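Local coordinates for Maltose/maltodextrin transport permease homologue (Bdellovibrio bacteriovorus HD100, PDB 6FFL), which binds maltotriose through the maltodextrin-binding domain MalE, which in the full-length protein is fused to MalF, the transmembrane subunit of a maltose/maltodextrin ABC transporter, at residues 113-118 / 333-338; 164-169 / 231-236. All coordinates share one frame; numbering follows the deposited sequence. Where two conformers were deposited one is given.

Contact 1. Residues 113-118 / 333-338; sequences GNHLML and DIMEVG. With GLC (alpha-D-glucopyranose), chain B.
His115 lies between two methionines, one from each side of its imidazole. Met335 comes from helix 328-335 and lays its thioether over one face: CG sits 3.6 Å from the centroid of the His115 ring, 17° off the normal, a CH-pi contact, and SD follows at 4.0 Å from the same centroid in a Met-aromatic interaction. The opposite face is covered from within the same segment by Met117, whose chain bends at its last torsion (chi3 75°) to carry CE there. Ile334 completes the ring's surroundings at the edge, CG2 standing 3.9 Å from His115 CD2, while its other branch crosses Met117 and brings CD1 to 3.8 Å from Met117 CB. No hydrogen bond joins the two segments; NE2 of the enclosed imidazole is instead bonded to Ser331 OG, one helical turn before Met335.

In this type 2 periplasmic-binding-protein fold, residues 113-118 lead from strand 111-112, paired with 310-311 in a small two-stranded sheet that probably belongs to the interlobe hinge, into strand 116-121 of the four-stranded sheet, and the helix packs against this passage. On the other side of this backbone, Asn114 turns away from the helix into the sugar pocket. Its amide reads two neighbouring hydroxyls of the middle glucose of maltotriose: OD1 accepts a short bond from O2 (2.5 Å), and ND2 donates to O3 at 3.0 Å in an almost straight bond (178°). Asn114 OD1 also receives Lys270 NZ, whose positive charge would probably polarise the carbonyl.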
ATOM      1  N   GLY A 113       4.788  -4.419   5.858  1.00 11.19           N
ATOM      2  CA  GLY A 113       5.288  -4.191   4.515  1.00 13.35           C
ATOM      3  C   GLY A 113       4.499  -3.068   3.875  1.00 11.39           C
ATOM      4  O   GLY A 113       4.678  -1.907   4.239  1.00 12.99           O
ATOM      5  N   ASN A 114       3.627  -3.410   2.937  1.00 11.33           N
ATOM      6  CA  ASN A 114       2.833  -2.431   2.200  1.00 10.43           C
ATOM      7  C   ASN A 114       3.716  -1.488   1.393  1.00 14.88           C
ATOM      8  O   ASN A 114       3.320  -0.363   1.093  1.00 17.51           O
ATOM      9  CB  ASN A 114       1.919  -1.640   3.153  1.00 13.31           C
ATOM     10  CG  ASN A 114       0.730  -1.048   2.438  1.00 18.56           C
ATOM     11  OD1 ASN A 114       0.036  -1.751   1.706  1.00 15.18           O
ATOM     12  ND2 ASN A 114       0.498   0.250   2.627  1.00 14.88           N
ATOM     13  N   HIS A 115       4.916  -1.937   1.041  1.00 13.71           N
ATOM     14  CA  HIS A 115       5.947  -1.091   0.465  1.00 13.28           C
ATOM     15  C   HIS A 115       6.074  -1.344  -1.033  1.00 14.85           C
ATOM     16  O   HIS A 115       5.945  -2.483  -1.498  1.00 14.67           O
ATOM     17  CB  HIS A 115       7.292  -1.336   1.152  1.00 14.93           C
ATOM     18  CG  HIS A 115       7.705  -2.780   1.198  1.00 16.27           C
ATOM     19  ND1 HIS A 115       6.927  -3.764   1.781  1.00 13.38           N
ATOM     20  CD2 HIS A 115       8.818  -3.402   0.747  1.00 14.67           C
ATOM     21  CE1 HIS A 115       7.550  -4.927   1.689  1.00 17.87           C
ATOM     22  NE2 HIS A 115       8.701  -4.735   1.064  1.00 18.09           N
ATOM     23  N   LEU A 116       6.355  -0.277  -1.778  1.00 11.45           N
ATOM     24  CA  LEU A 116       6.588  -0.365  -3.211  1.00  9.70           C
ATOM     25  C   LEU A 116       8.037  -0.725  -3.516  1.00 14.55           C
ATOM     26  O   LEU A 116       8.956  -0.417  -2.752  1.00 13.88           O
ATOM     27  CB  LEU A 116       6.251   0.955  -3.887  1.00 14.11           C
ATOM     28  CG  LEU A 116       4.783   1.343  -3.813  1.00 12.38           C
ATOM     29  CD1 LEU A 116       4.626   2.772  -4.352  1.00 10.72           C
ATOM     30  CD2 LEU A 116       3.924   0.368  -4.596  1.00 11.01           C
ATOM     31  N   MET A 117       8.234  -1.360  -4.667  1.00 11.03           N
ATOM     32  CA  MET A 117       9.565  -1.794  -5.070  1.00 11.68           C
ATOM     33  C   MET A 117       9.561  -1.932  -6.584  1.00 15.54           C
ATOM     34  O   MET A 117       8.515  -1.835  -7.224  1.00 11.66           O
ATOM     35  CB  MET A 117       9.932  -3.119  -4.400  1.00 11.93           C
ATOM     36  CG  MET A 117       9.162  -4.302  -4.952  1.00 10.73           C
ATOM     37  SD  MET A 117       8.908  -5.625  -3.750  1.00 14.08           S
ATOM     38  CE  MET A 117       7.626  -4.897  -2.710  1.00 13.61           C
ATOM     39  N   LEU A 118      10.744  -2.164  -7.152  1.00 11.10           N
ATOM     40  CA  LEU A 118      10.844  -2.535  -8.558  1.00 14.16           C
ATOM     41  C   LEU A 118      10.687  -4.045  -8.672  1.00 13.42           C
ATOM     42  O   LEU A 118      11.280  -4.797  -7.892  1.00 16.01           O
ATOM     43  CB  LEU A 118      12.188  -2.089  -9.153  1.00 10.93           C
ATOM     44  CG  LEU A 118      12.316  -2.236 -10.675  1.00 13.52           C
ATOM     45  CD1 LEU A 118      11.554  -1.119 -11.361  1.00 12.99           C
ATOM     46  CD2 LEU A 118      13.790  -2.230 -11.103  1.00 18.78           C
ATOM     47  N   ASP A 333      15.986  -5.355   2.655  0.55 19.26           N
ATOM     48  CA  ASP A 333      16.892  -4.337   2.134  0.55 21.07           C
ATOM     49  C   ASP A 333      16.135  -3.206   1.445  0.55 19.95           C
ATOM     50  O   ASP A 333      16.605  -2.062   1.439  0.55 21.98           O
ATOM     51  CB  ASP A 333      17.892  -4.980   1.173  0.55 24.28           C
ATOM     52  CG  ASP A 333      18.774  -3.967   0.488  0.55 31.33           C
ATOM     53  OD1 ASP A 333      19.745  -3.501   1.122  0.55 41.69           O
ATOM     54  OD2 ASP A 333      18.493  -3.628  -0.679  0.55 38.07           O
ATOM     55  N   ILE A 334      14.964  -3.501   0.871  1.00 16.88           N
ATOM     56  CA  ILE A 334      14.134  -2.459   0.278  1.00 16.45           C
ATOM     57  C   ILE A 334      13.519  -1.591   1.366  1.00 20.93           C
ATOM     58  O   ILE A 334      13.525  -0.357   1.275  1.00 19.17           O
ATOM     59  CB  ILE A 334      13.054  -3.094  -0.620  1.00 16.05           C
ATOM     60  CG1 ILE A 334      13.693  -3.726  -1.857  1.00 16.75           C
ATOM     61  CG2 ILE A 334      11.973  -2.063  -1.013  1.00 14.36           C
ATOM     62  CD1 ILE A 334      12.803  -4.740  -2.554  1.00 18.36           C
ATOM     63  N   MET A 335      12.992  -2.220   2.420  1.00 15.93           N
ATOM     64  CA  MET A 335      12.386  -1.480   3.518  1.00 15.76           C
ATOM     65  C   MET A 335      13.404  -0.664   4.305  1.00 16.69           C
ATOM     66  O   MET A 335      13.022   0.307   4.974  1.00 17.60           O
ATOM     67  CB  MET A 335      11.650  -2.452   4.443  1.00 13.83           C
ATOM     68  CG  MET A 335      10.350  -3.015   3.844  1.00 16.38           C
ATOM     69  SD  MET A 335       9.414  -4.029   5.012  1.00 19.78           S
ATOM     70  CE  MET A 335      10.411  -5.528   5.047  1.00 19.91           C
ATOM     71  N   GLU A 336      14.684  -1.029   4.228  1.00 19.22           N
ATOM     72  CA  GLU A 336      15.729  -0.352   4.986  1.00 21.23           C
ATOM     73  C   GLU A 336      15.844   1.121   4.606  1.00 22.27           C
ATOM     74  O   GLU A 336      16.200   1.956   5.445  1.00 19.18           O
ATOM     75  CB  GLU A 336      17.049  -1.090   4.750  1.00 23.14           C
ATOM     76  CG  GLU A 336      18.323  -0.362   5.095  1.00 41.95           C
ATOM     77  CD  GLU A 336      19.547  -1.152   4.650  1.00 57.71           C
ATOM     78  OE1 GLU A 336      19.602  -2.369   4.943  1.00 52.74           O
ATOM     79  OE2 GLU A 336      20.440  -0.564   3.998  1.00 65.55           O
ATOM     80  N   VAL A 337      15.557   1.469   3.355  1.00 18.74           N
ATOM     81  CA  VAL A 337      15.592   2.870   2.955  1.00 15.35           C
ATOM     82  C   VAL A 337      14.196   3.477   2.897  1.00 17.97           C
ATOM     83  O   VAL A 337      14.022   4.563   2.341  1.00 17.63           O
ATOM     84  CB  VAL A 337      16.334   3.065   1.620  1.00 18.96           C
ATOM     85  CG1 VAL A 337      17.811   2.686   1.775  1.00 24.09           C
ATOM     86  CG2 VAL A 337      15.691   2.258   0.507  1.00 17.80           C
ATOM     87  N   GLY A 338      13.199   2.806   3.468  1.00 14.61           N
ATOM     88  CA  GLY A 338      11.855   3.338   3.514  1.00 11.99           C
ATOM     89  C   GLY A 338      11.662   4.266   4.703  1.00 15.37           C
ATOM     90  O   GLY A 338      12.558   4.480   5.520  1.00 16.64           O
TER
HETATM   91  C1  GLC B   2      -2.104  -0.272  -1.947  1.00 10.30           C
HETATM   92  C2  GLC B   2      -1.692   0.076  -0.523  1.00  8.49           C
HETATM   93  C3  GLC B   2      -2.430   1.289   0.023  1.00  9.27           C
HETATM   94  C4  GLC B   2      -2.274   2.428  -0.979  1.00 10.87           C
HETATM   95  C5  GLC B   2      -2.802   1.978  -2.338  1.00 13.95           C
HETATM   96  C6  GLC B   2      -2.672   3.095  -3.380  1.00 13.54           C
HETATM   97  O2  GLC B   2      -1.935  -1.080   0.301  1.00 13.85           O
HETATM   98  O3  GLC B   2      -1.840   1.657   1.283  1.00 13.75           O
HETATM   99  O4  GLC B   2      -3.036   3.545  -0.549  1.00 13.25           O
HETATM  100  O5  GLC B   2      -2.013   0.878  -2.778  1.00 12.81           O
HETATM  101  O6  GLC B   2      -3.487   2.792  -4.533  1.00 13.42           O

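Contact 2. Residues 164-169 / 231-236; sequences PFFFAP and LINGDW. With GLC (alpha-D-glucopyranose), chain C; GLC (alpha-D-glucopyranose), chain B; GLC (alpha-D-glucopyranose), chain D.
Phe165 and Trp236 meet beneath the maltotriose, CE2 of the phenylalanine lying 3.9 Å from Trp236 CH2 at the edge of the indole. Trp236 is the platform: on one face, C1 of the middle glucose sits 3.5 Å above the ring plane toward the rim, and C4 of the reducing-end glucose lies above the ring centre. A chi1 of 58° sets Trp236 CG between backbone N and carbonyl carbon, under C2 of that reducing-end sugar. Phe165 turns a face to C4 of the middle sugar, and its backbone N donates to O6 of the non-reducing glucose (2.9 Å, 158°). Phe166 comes up obliquely, CZ standing 4.1 Å from Trp236 CZ2 at the edge of the indole, while Ile232 O and O6 of the middle glucose lie near the plane of the phenylalanine ring.

Behind this shell, Gly234 CA fits against the other face of the indole, 3.4 Å from its plane. Trp236 NE1 is tied to Tyr216 OH, which also binds Asn233 ND2. Gly234 N donates to Asn233 OD1 at 2.8 Å, from above the carbonyl plane. Trp351 of helix 346-362 packs against Phe165.

The division of labour is that of maltodextrin-binding proteins: aromatic rings meet the apolar C-H surfaces of the sugars, while polar groups such as Glu43, Asp67 and Arg348 hydrogen-bond them, which implies that shape and hydrogen bonding together recognise the chain.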
ATOM      1  N   PRO A 164      -1.051   8.843  -5.961  1.00 11.89           N
ATOM      2  CA  PRO A 164       0.029   9.476  -5.188  1.00 12.38           C
ATOM      3  C   PRO A 164       0.929   8.500  -4.447  1.00 13.41           C
ATOM      4  O   PRO A 164       2.133   8.754  -4.318  1.00 12.72           O
ATOM      5  CB  PRO A 164      -0.732  10.389  -4.214  1.00 15.52           C
ATOM      6  CG  PRO A 164      -1.998  10.690  -4.900  1.00 19.20           C
ATOM      7  CD  PRO A 164      -2.360   9.468  -5.712  1.00 13.57           C
ATOM      8  N   PHE A 165       0.380   7.399  -3.927  1.00 12.86           N
ATOM      9  CA  PHE A 165       1.226   6.416  -3.251  1.00 13.40           C
ATOM     10  C   PHE A 165       2.390   5.992  -4.137  1.00 12.33           C
ATOM     11  O   PHE A 165       3.497   5.749  -3.642  1.00 11.70           O
ATOM     12  CB  PHE A 165       0.385   5.200  -2.863  1.00 10.91           C
ATOM     13  CG  PHE A 165       1.029   4.303  -1.833  1.00 11.15           C
ATOM     14  CD1 PHE A 165       1.234   4.748  -0.530  1.00 12.03           C
ATOM     15  CD2 PHE A 165       1.400   3.009  -2.168  1.00 13.24           C
ATOM     16  CE1 PHE A 165       1.794   3.911   0.442  1.00 12.02           C
ATOM     17  CE2 PHE A 165       1.969   2.161  -1.217  1.00 13.74           C
ATOM     18  CZ  PHE A 165       2.172   2.622   0.096  1.00 14.68           C
ATOM     19  N   PHE A 166       2.162   5.931  -5.447  1.00 12.93           N
ATOM     20  CA  PHE A 166       3.166   5.393  -6.356  1.00 10.24           C
ATOM     21  C   PHE A 166       4.210   6.423  -6.773  1.00 16.12           C
ATOM     22  O   PHE A 166       5.300   6.027  -7.207  1.00 15.55           O
ATOM     23  CB  PHE A 166       2.470   4.791  -7.574  1.00 11.28           C
ATOM     24  CG  PHE A 166       1.719   3.516  -7.269  1.00 13.72           C
ATOM     25  CD1 PHE A 166       0.477   3.550  -6.641  1.00 15.81           C
ATOM     26  CD2 PHE A 166       2.266   2.281  -7.597  1.00 13.51           C
ATOM     27  CE1 PHE A 166      -0.211   2.371  -6.348  1.00 21.68           C
ATOM     28  CE2 PHE A 166       1.579   1.097  -7.307  1.00 12.46           C
ATOM     29  CZ  PHE A 166       0.346   1.148  -6.686  1.00 12.54           C
ATOM     30  N   PHE A 167       3.944   7.729  -6.637  1.00 14.82           N
ATOM     31  CA  PHE A 167       5.051   8.665  -6.839  1.00 12.97           C
ATOM     32  C   PHE A 167       5.618   9.217  -5.537  1.00 13.09           C
ATOM     33  O   PHE A 167       6.687   9.838  -5.562  1.00 11.85           O
ATOM     34  CB  PHE A 167       4.662   9.804  -7.820  1.00 14.84           C
ATOM     35  CG  PHE A 167       3.565  10.733  -7.358  1.00 13.22           C
ATOM     36  CD1 PHE A 167       3.801  11.708  -6.384  1.00 12.17           C
ATOM     37  CD2 PHE A 167       2.318  10.691  -7.967  1.00 15.50           C
ATOM     38  CE1 PHE A 167       2.791  12.594  -6.005  1.00 17.26           C
ATOM     39  CE2 PHE A 167       1.301  11.566  -7.592  1.00 17.91           C
ATOM     40  CZ  PHE A 167       1.543  12.517  -6.594  1.00 17.03           C
ATOM     41  N   ALA A 168       4.967   8.958  -4.402  1.00 12.62           N
ATOM     42  CA  ALA A 168       5.503   9.363  -3.104  1.00 10.76           C
ATOM     43  C   ALA A 168       6.946   8.948  -2.832  1.00 14.40           C
ATOM     44  O   ALA A 168       7.680   9.748  -2.227  1.00 12.87           O
ATOM     45  CB  ALA A 168       4.593   8.813  -1.996  1.00 13.05           C
ATOM     46  N   PRO A 169       7.421   7.753  -3.213  1.00 12.81           N
ATOM     47  CA  PRO A 169       8.809   7.407  -2.875  1.00 17.80           C
ATOM     48  C   PRO A 169       9.822   8.352  -3.492  1.00 10.97           C
ATOM     49  O   PRO A 169      10.907   8.535  -2.924  1.00 14.02           O
ATOM     50  CB  PRO A 169       8.962   5.980  -3.423  1.00 12.01           C
ATOM     51  CG  PRO A 169       7.563   5.442  -3.497  1.00 12.74           C
ATOM     52  CD  PRO A 169       6.737   6.635  -3.894  1.00 13.86           C
ATOM     53  N   LEU A 231       8.125  -3.301 -13.399  1.00 13.06           N
ATOM     54  CA  LEU A 231       6.899  -2.848 -12.755  1.00 11.40           C
ATOM     55  C   LEU A 231       7.275  -2.190 -11.439  1.00 13.70           C
ATOM     56  O   LEU A 231       8.262  -2.574 -10.809  1.00 15.04           O
ATOM     57  CB  LEU A 231       5.951  -4.042 -12.527  1.00 13.21           C
ATOM     58  CG  LEU A 231       4.841  -3.933 -11.481  1.00 13.05           C
ATOM     59  CD1 LEU A 231       3.710  -3.101 -12.058  1.00 12.47           C
ATOM     60  CD2 LEU A 231       4.343  -5.303 -11.105  1.00 13.87           C
ATOM     61  N   ILE A 232       6.504  -1.184 -11.016  1.00 12.60           N
ATOM     62  CA  ILE A 232       6.581  -0.729  -9.632  1.00 10.45           C
ATOM     63  C   ILE A 232       5.269  -1.115  -8.962  1.00 12.67           C
ATOM     64  O   ILE A 232       4.189  -0.723  -9.419  1.00 14.03           O
ATOM     65  CB  ILE A 232       6.863   0.778  -9.518  1.00 11.02           C
ATOM     66  CG1 ILE A 232       8.276   1.067 -10.034  1.00 12.58           C
ATOM     67  CG2 ILE A 232       6.761   1.223  -8.031  1.00 11.23           C
ATOM     68  CD1 ILE A 232       8.618   2.559 -10.108  1.00 13.23           C
ATOM     69  N   ASN A 233       5.361  -1.915  -7.902  1.00 12.07           N
ATOM     70  CA  ASN A 233       4.170  -2.384  -7.208  1.00 11.36           C
ATOM     71  C   ASN A 233       4.586  -2.817  -5.810  1.00 10.82           C
ATOM     72  O   ASN A 233       5.773  -2.835  -5.466  1.00 12.22           O
ATOM     73  CB  ASN A 233       3.490  -3.529  -7.985  1.00 12.13           C
ATOM     74  CG  ASN A 233       1.990  -3.613  -7.736  1.00 15.44           C
ATOM     75  OD1 ASN A 233       1.451  -2.939  -6.848  1.00 14.14           O
ATOM     76  ND2 ASN A 233       1.300  -4.431  -8.532  1.00 15.57           N
ATOM     77  N   GLY A 234       3.587  -3.160  -4.992  1.00 11.26           N
ATOM     78  CA  GLY A 234       3.812  -3.423  -3.587  1.00  8.46           C
ATOM     79  C   GLY A 234       3.859  -4.915  -3.262  1.00 12.06           C
ATOM     80  O   GLY A 234       3.584  -5.770  -4.097  1.00 12.78           O
ATOM     81  N   ASP A 235       4.224  -5.217  -2.012  1.00 13.75           N
ATOM     82  CA  ASP A 235       4.356  -6.623  -1.630  1.00 10.02           C
ATOM     83  C   ASP A 235       3.014  -7.360  -1.642  1.00 13.19           C
ATOM     84  O   ASP A 235       3.002  -8.594  -1.707  1.00 13.52           O
ATOM     85  CB  ASP A 235       5.065  -6.750  -0.266  1.00 11.10           C
ATOM     86  CG  ASP A 235       4.231  -6.222   0.919  1.00 14.35           C
ATOM     87  OD1 ASP A 235       3.320  -5.386   0.726  1.00 14.65           O
ATOM     88  OD2 ASP A 235       4.512  -6.659   2.058  1.00 14.85           O
ATOM     89  N   TRP A 236       1.885  -6.634  -1.647  1.00 12.41           N
ATOM     90  CA  TRP A 236       0.583  -7.286  -1.782  1.00 13.87           C
ATOM     91  C   TRP A 236       0.433  -8.012  -3.112  1.00 15.96           C
ATOM     92  O   TRP A 236      -0.467  -8.851  -3.242  1.00 16.31           O
ATOM     93  CB  TRP A 236      -0.555  -6.258  -1.671  1.00 14.46           C
ATOM     94  CG  TRP A 236      -0.429  -5.164  -2.711  1.00 13.96           C
ATOM     95  CD1 TRP A 236      -0.816  -5.224  -4.021  1.00 16.07           C
ATOM     96  CD2 TRP A 236       0.165  -3.865  -2.527  1.00  9.95           C
ATOM     97  NE1 TRP A 236      -0.507  -4.043  -4.661  1.00 17.55           N
ATOM     98  CE2 TRP A 236       0.092  -3.194  -3.767  1.00 13.39           C
ATOM     99  CE3 TRP A 236       0.736  -3.205  -1.432  1.00 12.22           C
ATOM    100  CZ2 TRP A 236       0.576  -1.892  -3.942  1.00 14.89           C
ATOM    101  CZ3 TRP A 236       1.225  -1.904  -1.609  1.00 11.97           C
ATOM    102  CH2 TRP A 236       1.143  -1.269  -2.854  1.00 12.95           C
TER
HETATM  103  C1  GLC C   3      -2.255   4.550   0.082  1.00 10.47           C
HETATM  104  C2  GLC C   3      -2.966   5.007   1.357  1.00 10.75           C
HETATM  105  C3  GLC C   3      -4.312   5.640   0.990  1.00 10.70           C
HETATM  106  C4  GLC C   3      -4.101   6.783   0.013  1.00 10.69           C
HETATM  107  C5  GLC C   3      -3.336   6.285  -1.222  1.00  9.40           C
HETATM  108  C6  GLC C   3      -2.936   7.463  -2.104  1.00 11.77           C
HETATM  109  O2  GLC C   3      -3.148   3.907   2.270  1.00 13.05           O
HETATM  110  O3  GLC C   3      -4.956   6.155   2.177  1.00 11.62           O
HETATM  111  O4  GLC C   3      -5.380   7.303  -0.383  1.00 12.36           O
HETATM  112  O5  GLC C   3      -2.116   5.669  -0.798  1.00 12.56           O
HETATM  113  O6  GLC C   3      -2.455   7.030  -3.395  1.00 12.72           O
HETATM  114  C1  GLC B   2      -2.104  -0.272  -1.947  1.00 10.30           C
HETATM  115  C2  GLC B   2      -1.692   0.076  -0.523  1.00  8.49           C
HETATM  116  C3  GLC B   2      -2.430   1.289   0.023  1.00  9.27           C
HETATM  117  C4  GLC B   2      -2.274   2.428  -0.979  1.00 10.87           C
HETATM  118  C5  GLC B   2      -2.802   1.978  -2.338  1.00 13.95           C
HETATM  119  C6  GLC B   2      -2.672   3.095  -3.380  1.00 13.54           C
HETATM  120  O2  GLC B   2      -1.935  -1.080   0.301  1.00 13.85           O
HETATM  121  O3  GLC B   2      -1.840   1.657   1.283  1.00 13.75           O
HETATM  122  O4  GLC B   2      -3.036   3.545  -0.549  1.00 13.25           O
HETATM  123  O5  GLC B   2      -2.013   0.878  -2.778  1.00 12.81           O
HETATM  124  O6  GLC B   2      -3.487   2.792  -4.533  1.00 13.42           O
HETATM  125  C1  GLC D   1      -4.949  -4.298  -3.708  1.00 22.37           C
HETATM  126  C2  GLC D   1      -4.249  -4.435  -2.351  1.00 16.36           C
HETATM  127  C3  GLC D   1      -4.065  -3.079  -1.685  1.00 19.78           C
HETATM  128  C4  GLC D   1      -3.419  -2.075  -2.642  1.00 20.13           C
HETATM  129  C5  GLC D   1      -4.192  -2.029  -3.967  1.00 19.02           C
HETATM  130  C6  GLC D   1      -3.490  -1.137  -4.990  1.00 28.57           C
HETATM  131  O1  GLC D   1      -6.302  -3.889  -3.504  1.00 26.13           O
HETATM  132  O2  GLC D   1      -5.033  -5.241  -1.466  1.00 17.97           O
HETATM  133  O3  GLC D   1      -3.278  -3.255  -0.488  1.00 16.06           O
HETATM  134  O4  GLC D   1      -3.419  -0.789  -1.991  1.00 15.10           O
HETATM  135  O5  GLC D   1      -4.280  -3.336  -4.545  1.00 23.82           O
HETATM  136  O6  GLC D   1      -4.307  -0.985  -6.160  1.00 27.69           O

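Both contacts are buried and share one sheet, in which strands 116-121 and 228-234 are antiparallel neighbours. Probable backbone bonds join them directly, from Met117 N to Asn233 O (3.0 Å) and from Asp235 N to His115 O, and Leu116 of the first contact packs against Phe165 of the second. Their chemistry differs with position. Contact 1 lies behind the pocket: sulfur and aliphatic groups enclose an imidazole, and a single residue, Asn114, reaches forward to the sugar. Contact 2 forms the pocket wall itself, with its rings meeting sugar as well as protein. The middle glucose is common to both, held by polar bonds in contact 1 and by an aromatic surface in contact 2.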